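Local coordinates for protein endoglucanase (PDB 6VC5) that probably hydrolyses internal (1->4)-beta-D-glucosidic linkages in cellulose and related beta-glucans, as a family 8 endoglucanase, at residues A[89-94]-A[154-159]; A[134-139]-A[182-187]. All coordinates share one frame; numbering follows the deposited sequence.

Interaction 1 of 2, residues A[89-94]-A[154-159]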
# COMPACT_ATOMS: atom_id res chain seq x y z
N ALA A 89 7.10 2.15 8.33
CA ALA A 89 6.85 1.74 6.95
C ALA A 89 5.91 2.77 6.36
O ALA A 89 4.77 2.92 6.82
CB ALA A 89 6.24 0.33 6.88
N THR A 90 6.38 3.47 5.33
CA THR A 90 5.64 4.62 4.83
C THR A 90 4.26 4.24 4.28
O THR A 90 3.33 5.05 4.35
CB THR A 90 6.51 5.33 3.80
OG1 THR A 90 7.71 5.77 4.44
CG2 THR A 90 5.80 6.56 3.22
N ASP A 91 4.10 3.02 3.76
CA ASP A 91 2.77 2.65 3.28
C ASP A 91 1.78 2.51 4.43
O ASP A 91 0.63 2.91 4.31
CB ASP A 91 2.82 1.42 2.37
CG ASP A 91 3.19 0.13 3.08
OD1 ASP A 91 3.94 0.16 4.08
OD2 ASP A 91 2.76 -0.94 2.59
N GLY A 92 2.23 1.98 5.58
CA GLY A 92 1.38 1.97 6.75
C GLY A 92 0.99 3.36 7.21
O GLY A 92 -0.18 3.64 7.48
N ASP A 93 1.97 4.27 7.27
CA ASP A 93 1.68 5.65 7.63
C ASP A 93 0.62 6.26 6.71
O ASP A 93 -0.34 6.89 7.17
CB ASP A 93 2.97 6.49 7.58
CG ASP A 93 4.12 5.92 8.42
OD1 ASP A 93 3.87 5.35 9.51
OD2 ASP A 93 5.29 6.06 8.01
N LEU A 94 0.77 6.05 5.39
CA LEU A 94 -0.14 6.66 4.42
C LEU A 94 -1.52 6.01 4.43
O LEU A 94 -2.52 6.70 4.18
CB LEU A 94 0.47 6.56 3.02
CG LEU A 94 1.63 7.52 2.77
CD1 LEU A 94 2.25 7.21 1.41
CD2 LEU A 94 1.22 8.99 2.85
N LEU A 154 8.01 1.10 -4.83
CA LEU A 154 7.03 1.86 -5.61
C LEU A 154 5.61 1.60 -5.13
O LEU A 154 4.74 2.46 -5.27
CB LEU A 154 7.20 1.54 -7.10
CG LEU A 154 8.57 1.93 -7.68
CD1 LEU A 154 8.68 1.50 -9.14
CD2 LEU A 154 8.80 3.43 -7.53
N SER A 155 5.35 0.42 -4.55
CA SER A 155 4.03 0.13 -4.00
C SER A 155 3.72 0.93 -2.75
O SER A 155 2.58 0.88 -2.28
CB SER A 155 3.89 -1.36 -3.69
OG SER A 155 4.56 -1.72 -2.48
N TYR A 156 4.70 1.64 -2.18
CA TYR A 156 4.39 2.50 -1.04
C TYR A 156 3.85 3.85 -1.49
O TYR A 156 3.43 4.64 -0.63
CB TYR A 156 5.60 2.69 -0.12
CG TYR A 156 6.02 1.48 0.70
CD1 TYR A 156 5.58 0.19 0.39
CD2 TYR A 156 6.88 1.63 1.78
CE1 TYR A 156 5.99 -0.91 1.14
CE2 TYR A 156 7.29 0.53 2.53
CZ TYR A 156 6.85 -0.73 2.21
OH TYR A 156 7.27 -1.81 2.96
N TYR A 157 3.85 4.13 -2.79
CA TYR A 157 3.17 5.31 -3.34
C TYR A 157 1.68 4.99 -3.36
O TYR A 157 1.10 4.61 -4.38
CB TYR A 157 3.69 5.64 -4.73
CG TYR A 157 5.00 6.39 -4.76
CD1 TYR A 157 5.02 7.76 -4.96
CD2 TYR A 157 6.20 5.72 -4.62
CE1 TYR A 157 6.22 8.45 -5.01
CE2 TYR A 157 7.41 6.40 -4.66
CZ TYR A 157 7.41 7.77 -4.86
OH TYR A 157 8.61 8.44 -4.91
N VAL A 158 1.07 5.12 -2.19
CA VAL A 158 -0.36 4.88 -2.04
C VAL A 158 -1.06 6.09 -2.65
O VAL A 158 -1.40 7.06 -1.95
CB VAL A 158 -0.72 4.65 -0.56
CG1 VAL A 158 -2.22 4.39 -0.38
CG2 VAL A 158 0.10 3.49 0.02
N MET A 159 -1.23 6.06 -3.97
CA MET A 159 -1.60 7.28 -4.68
C MET A 159 -2.89 7.94 -4.19
O MET A 159 -2.90 9.17 -4.08
CB MET A 159 -1.57 7.04 -6.20
CG MET A 159 -0.16 6.85 -6.78
SD MET A 159 0.94 8.30 -6.63
CE MET A 159 2.21 7.92 -7.87
O HOH W 1 1.50 -0.55 -0.15
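Asp91 lays its carboxylate flat over the aromatic ring of Tyr156, the two planes only 3° apart. Asp91 OD1 sits over the middle of the ring, 3.5 Å above its plane, while Asp91 OD2 reaches toward one side and comes 3.5 Å from Tyr156 CE1. Nearer the backbone, Asp91 CB makes a CH-pi contact, 3.9 Å from the centroid of the Tyr156 ring. The overlap depends on chi1 of Asp91 (68°), which sets CG between the backbone N and the carbonyl carbon, in the first turn of helix 90-106. An aspartate suits this place because its short side chain can lie on the ring and still offer oxygens to polar partners. OD1 takes a weak hydrogen bond from the backbone N of Gly92, and a water donates to Asp91 OD2 at 3.0 Å and to the carbonyl O of Ser155 at 2.8 Å. The water thus bridges the helix start to the short 3-10 turn holding Tyr156. Further along helix 90-106, Leu94 CB and Val158 CB form an apolar pair at 4.2 Å. Leu94 CD1 packs separately against the Tyr156 carbonyl, 3.5 Å from Tyr156 O. That carbonyl also accepts a weak bond from the Val158 N, closing the inverse gamma turn centred on Tyr157. Compact branched side chains suit this packing just before helix 159-169. Residues 89-93 spell Ala-Thr-Asp-Gly-Asp, the start of a family 8 signature, and the buried setting near the chain's centre is consistent with the helix-end region of the family's (alpha/alpha)6 barrel.

Interaction 2 of 2, residues A[134-139]-A[182-187]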
# COMPACT_ATOMS: atom_id res chain seq x y z
N TYR A 134 14.39 14.55 -8.89
CA TYR A 134 13.15 14.12 -8.28
C TYR A 134 13.09 14.50 -6.80
O TYR A 134 14.12 14.72 -6.15
CB TYR A 134 13.01 12.60 -8.33
CG TYR A 134 13.25 11.97 -9.67
CD1 TYR A 134 12.40 12.22 -10.73
CD2 TYR A 134 14.33 11.11 -9.86
CE1 TYR A 134 12.62 11.63 -11.97
CE2 TYR A 134 14.56 10.52 -11.09
CZ TYR A 134 13.70 10.78 -12.13
OH TYR A 134 13.93 10.19 -13.36
N THR A 135 11.87 14.53 -6.28
CA THR A 135 11.61 14.40 -4.86
C THR A 135 10.98 13.03 -4.68
O THR A 135 9.94 12.75 -5.29
CB THR A 135 10.65 15.48 -4.38
OG1 THR A 135 11.25 16.77 -4.58
CG2 THR A 135 10.36 15.29 -2.90
N VAL A 136 11.62 12.17 -3.89
CA VAL A 136 11.19 10.78 -3.75
C VAL A 136 10.56 10.55 -2.39
O VAL A 136 10.80 11.29 -1.43
CB VAL A 136 12.32 9.75 -4.00
CG1 VAL A 136 12.99 10.00 -5.35
CG2 VAL A 136 13.32 9.78 -2.86
N LEU A 137 9.75 9.50 -2.32
CA LEU A 137 9.13 9.04 -1.08
C LEU A 137 9.91 7.83 -0.56
O LEU A 137 9.92 6.77 -1.19
CB LEU A 137 7.69 8.64 -1.38
CG LEU A 137 6.82 8.33 -0.16
CD1 LEU A 137 6.51 9.61 0.59
CD2 LEU A 137 5.54 7.63 -0.62
N LEU A 138 10.56 7.99 0.62
CA LEU A 138 11.34 6.92 1.21
C LEU A 138 10.42 5.87 1.85
O LEU A 138 9.37 6.22 2.40
CB LEU A 138 12.25 7.48 2.30
CG LEU A 138 13.23 8.56 1.85
CD1 LEU A 138 13.97 9.15 3.05
CD2 LEU A 138 14.19 7.94 0.85
N PRO A 139 10.80 4.59 1.81
CA PRO A 139 9.94 3.54 2.40
C PRO A 139 10.00 3.48 3.91
O PRO A 139 9.14 2.81 4.51
CB PRO A 139 10.49 2.23 1.81
CG PRO A 139 11.55 2.61 0.84
CD PRO A 139 11.93 4.03 1.04
N LEU A 182 5.21 9.22 -10.69
CA LEU A 182 4.78 8.69 -11.99
C LEU A 182 5.96 8.60 -12.96
O LEU A 182 6.06 7.63 -13.72
CB LEU A 182 3.68 9.57 -12.57
CG LEU A 182 2.35 9.49 -11.82
CD1 LEU A 182 1.38 10.56 -12.31
CD2 LEU A 182 1.76 8.12 -11.99
N GLN A 183 6.84 9.60 -12.94
CA GLN A 183 8.04 9.55 -13.78
C GLN A 183 8.94 8.39 -13.39
O GLN A 183 9.47 7.68 -14.26
CB GLN A 183 8.81 10.86 -13.65
CG GLN A 183 8.14 12.06 -14.28
CD GLN A 183 9.01 13.29 -14.23
OE1 GLN A 183 8.51 14.42 -14.23
NE2 GLN A 183 10.32 13.09 -14.17
N ILE A 184 9.12 8.17 -12.09
CA ILE A 184 9.97 7.08 -11.62
C ILE A 184 9.36 5.73 -11.98
O ILE A 184 10.08 4.80 -12.39
CB ILE A 184 10.19 7.23 -10.10
CG1 ILE A 184 11.10 8.42 -9.81
CG2 ILE A 184 10.75 5.93 -9.51
CD1 ILE A 184 10.95 8.99 -8.41
N ILE A 185 8.04 5.58 -11.82
CA ILE A 185 7.39 4.32 -12.17
C ILE A 185 7.50 4.04 -13.66
O ILE A 185 7.73 2.90 -14.08
CB ILE A 185 5.93 4.31 -11.69
CG1 ILE A 185 5.87 4.24 -10.16
CG2 ILE A 185 5.17 3.14 -12.31
CD1 ILE A 185 4.50 4.54 -9.59
N ALA A 186 7.32 5.06 -14.50
CA ALA A 186 7.44 4.87 -15.93
C ALA A 186 8.84 4.37 -16.31
O ALA A 186 8.98 3.47 -17.15
CB ALA A 186 7.12 6.17 -16.67
N LYS A 187 9.88 4.92 -15.67
CA LYS A 187 11.25 4.59 -16.04
C LYS A 187 11.75 3.32 -15.37
O LYS A 187 12.53 2.56 -15.97
CB LYS A 187 12.19 5.74 -15.72
CG LYS A 187 13.58 5.50 -16.26
CD LYS A 187 14.56 6.51 -15.76
CE LYS A 187 15.77 6.56 -16.68
NZ LYS A 187 16.23 5.19 -17.05
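This is an apolar strand-on-helix contact, with a polar fringe, that packs the turn end of the hairpin 128-131/134-137 against the last turns of helix 172-187. The axes of strand 134-137 and segment 182-187 run nearly perpendicular, at 84° and 10.0 Å apart, and long side chains span the gap. Ile184 and Tyr134 form the centre of the contact: Ile184 CG1 stands over the middle of the Tyr134 ring, 4.0 Å from the centroid in a CH-pi contact only 3° off the ring normal. From there Ile184 CD1 carries on to Val136 CG1 at 3.8 Å, where the two side chains meet at about a right angle. The longer CG1-CD1 arm of the isoleucine is what serves here, CG1 lying on the ring and CD1 reaching the valine. The tyrosine ring meets a second neighbour at its rim, where Gln183 NE2 lies in the ring plane, 3.5 Å from Tyr134 CE1. Gln183 is extended beyond CG, and its amide plane stands 72° from the ring; the residue lies on the exposed side of the helix, a place that suits a polar side chain. The aliphatic chain of Lys187 passes more loosely, Lys187 CD lying 4.4 Å from Tyr134 OH. Phe209 of strand 209-211 joins the cluster, touching Tyr134 and Ile184 and receiving a cation-pi contact from Lys187. Strand 134-137 pairs antiparallel with strand 128-131, while Val136 also packs on Leu152 of strand 149-152 and Ile184 on Leu154.

How the interactions relate
From the N terminus the segments come in the order 89-94, 134-139, 154-159, 182-187, so the two contacts cross. Interaction 1 closes a loop of 59 residues containing helix 110-126, the hairpin 128-131/134-137 and strand 149-152; interaction 2 reaches from that hairpin past helix 159-169 to the end of helix 172-187. Their centres lie 12 Å apart and the segments touch. Thr90 probably gives two hydrogen bonds to the residues following the strand, from Thr90 OG1 to Leu138 O (2.7 Å) and from Thr90 N to Pro139 O (3.0 Å). Together the contacts bring together the start of helix 90-106, the segment before helix 159-169, the hairpin and the end of helix 172-187.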